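Local atomic coordinates of uncharacterized protein (Peptoclostridium difficile, PDB entry 6N7M), a protein that is of unknown function but is probably made with a signal sequence for export across the membrane. Residues 34-37 with 38-41; 43-46 with 47-51. All coordinates share one frame; numbering follows the deposited sequence. Where two conformers were deposited one is given.

Contact 1: residues 34-37 with 38-41; sequences HYTY and EEYA
A capping box between T36 and E39 starts helix 37-51, T36 being the N-cap residue. The backbone N of E39 donates to T36 OG1 over 3.0 Å in a nearly straight bond (162°). In return T36 N donates to E39 OE1 at 3.1 Å, meeting the carboxylate from above its plane. Threonine suits the N-cap because its hydroxyl, held between its own backbone N and carbonyl carbon, turns to a first-turn N-H that has no carbonyl before it in the helix. Glutamate three residues on has the length to reach back: chi1 (-75°) sets CG beside the backbone N, which aims the extended chain at T36, and its negative charge would be favoured by the amino end of the helix. A water gives one hydrogen to E39 OE1 and another to H34 O, tying the carboxylate to the incoming loop as well.

Beside the cap, Y40 turns the edge of its ring to the face of Y35 in a T-shaped pair, the planes 58° apart and the centroids separated by 4.9 Å. Y40 CD1 sits over the centre of the Y35 ring, 3.5 Å from Y35 CD2, while E39 CB lies at the edge of that ring, in its plane. The buried Y40 also leans on M72 and I79 of helix 62-82, and its hydroxyl makes a weak hydrogen bond to E75. Behind the cap, Y40 N to T36 O (3.0 Å) and A41 N to Y37 O begin the regular helical bonding. Reciprocal side-chain-to-backbone bonds of this kind are the hallmark of a capping box at a helix N-terminus.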
loop_
_atom_site.group_PDB
_atom_site.type_symbol
_atom_site.label_atom_id
_atom_site.label_comp_id
_atom_site.label_asym_id
_atom_site.label_seq_id
_atom_site.Cartn_x
_atom_site.Cartn_y
_atom_site.Cartn_z
ATOM N N HIS A 34 3.891 8.661 3.552
ATOM C CA HIS A 34 4.196 7.424 4.294
ATOM C C HIS A 34 3.353 7.340 5.545
ATOM O O HIS A 34 2.846 8.326 5.970
ATOM C CB HIS A 34 5.681 7.322 4.597
ATOM C CG HIS A 34 6.202 8.450 5.401
ATOM N ND1 HIS A 34 6.503 9.665 4.859
ATOM C CD2 HIS A 34 6.496 8.538 6.706
ATOM C CE1 HIS A 34 6.957 10.451 5.792
ATOM N NE2 HIS A 34 6.975 9.775 6.924
ATOM N N TYR A 35 3.250 6.148 6.081
ATOM C CA TYR A 35 2.433 5.888 7.283
ATOM C C TYR A 35 3.046 6.470 8.552
ATOM O O TYR A 35 4.294 6.473 8.691
ATOM C CB TYR A 35 2.328 4.387 7.539
ATOM C CG TYR A 35 1.353 3.658 6.658
ATOM C CD1 TYR A 35 0.006 3.686 6.954
ATOM C CD2 TYR A 35 1.776 2.917 5.568
ATOM C CE1 TYR A 35 -0.920 2.962 6.228
ATOM C CE2 TYR A 35 0.858 2.215 4.805
ATOM C CZ TYR A 35 -0.491 2.243 5.135
ATOM O OH TYR A 35 -1.414 1.561 4.412
ATOM N N THR A 36 2.157 6.817 9.462
ATOM C CA THR A 36 2.559 7.172 10.847
ATOM C C THR A 36 2.521 5.838 11.589
ATOM O O THR A 36 1.950 4.876 11.061
ATOM C CB THR A 36 1.638 8.189 11.535
ATOM O OG1 THR A 36 0.354 7.621 11.789
ATOM C CG2 THR A 36 1.428 9.452 10.725
ATOM N N TYR A 37 3.143 5.790 12.755
ATOM C CA TYR A 37 3.114 4.555 13.556
ATOM C C TYR A 37 1.647 4.196 13.815
ATOM O O TYR A 37 1.250 3.024 13.637
ATOM C CB TYR A 37 3.907 4.780 14.840
ATOM C CG TYR A 37 3.952 3.555 15.704
ATOM C CD1 TYR A 37 2.898 3.210 16.515
ATOM C CD2 TYR A 37 5.034 2.699 15.629
ATOM C CE1 TYR A 37 2.938 2.062 17.287
ATOM C CE2 TYR A 37 5.087 1.536 16.384
ATOM C CZ TYR A 37 4.032 1.220 17.211
ATOM O OH TYR A 37 4.090 0.068 17.928
ATOM N N GLU A 38 0.854 5.182 14.239
ATOM C CA GLU A 38 -0.572 4.918 14.587
ATOM C C GLU A 38 -1.342 4.388 13.376
ATOM O O GLU A 38 -2.140 3.454 13.564
ATOM C CB GLU A 38 -1.237 6.188 15.101
ATOM C CG GLU A 38 -2.730 6.077 15.339
ATOM C CD GLU A 38 -3.308 7.245 16.125
ATOM O OE1 GLU A 38 -2.601 7.796 16.997
ATOM O OE2 GLU A 38 -4.449 7.627 15.833
ATOM N N GLU A 39 -1.147 5.010 12.216
ATOM C CA GLU A 39 -1.862 4.606 10.991
ATOM C C GLU A 39 -1.487 3.177 10.614
ATOM O O GLU A 39 -2.392 2.395 10.269
ATOM C CB GLU A 39 -1.520 5.557 9.851
ATOM C CG GLU A 39 -2.188 6.909 9.930
ATOM C CD GLU A 39 -1.708 7.882 8.857
ATOM O OE1 GLU A 39 -0.608 7.641 8.233
ATOM O OE2 GLU A 39 -2.405 8.885 8.639
ATOM N N TYR A 40 -0.204 2.840 10.700
ATOM C CA TYR A 40 0.219 1.498 10.263
ATOM C C TYR A 40 -0.221 0.452 11.280
ATOM O O TYR A 40 -0.599 -0.673 10.883
ATOM C CB TYR A 40 1.714 1.482 10.029
ATOM C CG TYR A 40 2.170 0.347 9.161
ATOM C CD1 TYR A 40 1.750 0.229 7.847
ATOM C CD2 TYR A 40 3.059 -0.601 9.644
ATOM C CE1 TYR A 40 2.163 -0.816 7.046
ATOM C CE2 TYR A 40 3.497 -1.645 8.851
ATOM C CZ TYR A 40 3.061 -1.749 7.542
ATOM O OH TYR A 40 3.504 -2.753 6.734
ATOM N N ALA A 41 -0.195 0.824 12.553
ATOM C CA ALA A 41 -0.674 -0.112 13.595
ATOM C C ALA A 41 -2.154 -0.403 13.318
ATOM O O ALA A 41 -2.551 -1.569 13.424
ATOM C CB ALA A 41 -0.471 0.477 14.968
HETATM O O HOH W 1 0.630 9.621 7.285
#

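Contact 2: residues 43-46 with 47-51; sequences HIQE and LKDYA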
loop_
_atom_site.group_PDB
_atom_site.type_symbol
_atom_site.label_atom_id
_atom_site.label_comp_id
_atom_site.label_asym_id
_atom_site.label_seq_id
_atom_site.Cartn_x
_atom_site.Cartn_y
_atom_site.Cartn_z
ATOM N N HIS A 43 -3.752 -0.216 10.399
ATOM C CA HIS A 43 -3.822 -1.003 9.145
ATOM C C HIS A 43 -3.565 -2.484 9.451
ATOM O O HIS A 43 -4.348 -3.371 8.950
ATOM C CB HIS A 43 -2.887 -0.379 8.094
ATOM C CG HIS A 43 -2.749 -1.199 6.871
ATOM N ND1 HIS A 43 -3.783 -1.371 5.979
ATOM C CD2 HIS A 43 -1.713 -1.905 6.388
ATOM C CE1 HIS A 43 -3.403 -2.193 5.030
ATOM N NE2 HIS A 43 -2.140 -2.512 5.245
ATOM N N ILE A 44 -2.552 -2.750 10.269
ATOM C CA ILE A 44 -2.195 -4.137 10.668
ATOM C C ILE A 44 -3.361 -4.772 11.409
ATOM O O ILE A 44 -3.643 -5.930 11.138
ATOM C CB ILE A 44 -0.905 -4.151 11.517
ATOM C CG1 ILE A 44 0.316 -3.831 10.644
ATOM C CG2 ILE A 44 -0.740 -5.474 12.265
ATOM C CD1 ILE A 44 1.572 -3.565 11.429
ATOM N N GLN A 45 -4.027 -4.022 12.296
ATOM C CA GLN A 45 -5.141 -4.593 13.102
ATOM C C GLN A 45 -6.323 -4.903 12.176
ATOM O O GLN A 45 -6.991 -5.929 12.398
ATOM C CB GLN A 45 -5.544 -3.627 14.215
ATOM C CG GLN A 45 -6.662 -4.139 15.096
ATOM C CD GLN A 45 -6.265 -5.385 15.843
ATOM O OE1 GLN A 45 -5.120 -5.571 16.244
ATOM N NE2 GLN A 45 -7.235 -6.240 16.092
ATOM N N GLU A 46 -6.552 -4.051 11.171
ATOM C CA GLU A 46 -7.661 -4.294 10.219
ATOM C C GLU A 46 -7.357 -5.586 9.455
ATOM O O GLU A 46 -8.308 -6.377 9.234
ATOM C CB GLU A 46 -7.854 -3.121 9.249
ATOM C CG GLU A 46 -9.176 -3.196 8.501
ATOM C CD GLU A 46 -9.372 -2.243 7.335
ATOM O OE1 GLU A 46 -10.433 -2.325 6.700
ATOM O OE2 GLU A 46 -8.458 -1.453 7.039
ATOM N N LEU A 47 -6.081 -5.807 9.108
ATOM C CA LEU A 47 -5.681 -7.025 8.361
ATOM C C LEU A 47 -5.794 -8.256 9.267
ATOM O O LEU A 47 -6.178 -9.339 8.749
ATOM C CB LEU A 47 -4.253 -6.901 7.844
ATOM C CG LEU A 47 -3.833 -8.002 6.875
ATOM C CD1 LEU A 47 -4.752 -8.023 5.657
ATOM C CD2 LEU A 47 -2.385 -7.822 6.454
ATOM N N LYS A 48 -5.455 -8.085 10.540
ATOM C CA LYS A 48 -5.556 -9.229 11.490
ATOM C C LYS A 48 -7.027 -9.601 11.652
ATOM O O LYS A 48 -7.349 -10.833 11.636
ATOM C CB LYS A 48 -4.926 -8.894 12.835
ATOM C CG LYS A 48 -3.408 -8.867 12.821
ATOM C CD LYS A 48 -2.766 -8.474 14.103
ATOM C CE LYS A 48 -2.863 -9.516 15.187
ATOM N NZ LYS A 48 -2.009 -9.151 16.350
ATOM N N ASP A 49 -7.873 -8.598 11.766
ATOM C CA ASP A 49 -9.326 -8.862 11.960
ATOM C C ASP A 49 -9.879 -9.535 10.710
ATOM O O ASP A 49 -10.647 -10.520 10.848
ATOM C CB ASP A 49 -10.068 -7.569 12.300
ATOM C CG ASP A 49 -9.665 -6.975 13.634
ATOM O OD1 ASP A 49 -8.852 -7.593 14.330
ATOM O OD2 ASP A 49 -10.146 -5.873 13.943
ATOM N N TYR A 50 -9.447 -9.064 9.536
ATOM C CA TYR A 50 -9.941 -9.635 8.269
ATOM C C TYR A 50 -9.504 -11.098 8.138
ATOM O O TYR A 50 -10.349 -11.957 7.765
ATOM C CB TYR A 50 -9.525 -8.767 7.087
ATOM C CG TYR A 50 -10.206 -9.217 5.827
ATOM C CD1 TYR A 50 -11.520 -8.854 5.569
ATOM C CD2 TYR A 50 -9.582 -10.093 4.952
ATOM C CE1 TYR A 50 -12.188 -9.315 4.447
ATOM C CE2 TYR A 50 -10.226 -10.542 3.816
ATOM C CZ TYR A 50 -11.535 -10.165 3.571
ATOM O OH TYR A 50 -12.175 -10.584 2.439
ATOM N N ALA A 51 -8.264 -11.401 8.509
ATOM C CA ALA A 51 -7.743 -12.775 8.384
ATOM C C ALA A 51 -8.578 -13.746 9.232
ATOM O O ALA A 51 -8.513 -14.935 8.946
ATOM C CB ALA A 51 -6.286 -12.810 8.802
#
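Successive i to i+4 bonds, in which the backbone N atoms of L47, K48, D49 and Y50 donate to the carbonyls of H43, I44, Q45 and E46, carry the regular alpha-helical backbone through residues 43-51. One turn apart on the outer surface, Q45 and D49 bring their polar ends close in the conformer of Q45 modelled here: Q45 NE2 lies 2.7 Å from D49 OD1, with the amide and carboxylate planes 71° apart. Q45 bends at chi2 (63°), which swings its amide along the helix toward the aspartate. Such polar residues suit a face that looks outward.

I44 and K48 meet through their aliphatic parts, I44 CG2 standing 4.1 Å from K48 CD. The lysine's CG is also 3.4 Å from I44 O; from there the chain leaves the helix outward, bent at chi3, and its ammonium forms a long, weak ion pair with E73. Isoleucine fits its buried place through its branched, wholly apolar surface.

With CG anti to its backbone N (chi1 -170°), L47 puts its isobutyl group on I69 and M72 of helix 62-82, where H43 also touches M72. L47 meets V32 and Y50 meets G31 of the second subunit, and the Y50 hydroxyl is hydrogen-bonded to V57 N. This part of helix 37-51 packs on helix 62-82 and also meets the second subunit.

In the fold
Contacts 1 and 2 follow each other along helix 37-51, with centres about 14 Å apart: contact 1 opens the helix and contact 2 lies further along it. They touch where Y35 OH comes within 3.9 Å of H43 CG, so the loop before the helix packs its tyrosine against a residue about two turns beyond the cap. Both rest on helix 62-82 and share M72, which meets Y40 from contact 1 and H43 and L47 from contact 2. The second subunit touches residues 43-51, whereas residues 34-41 are joined to their own chain's C-terminal segment, through a Y35-I86 backbone bond.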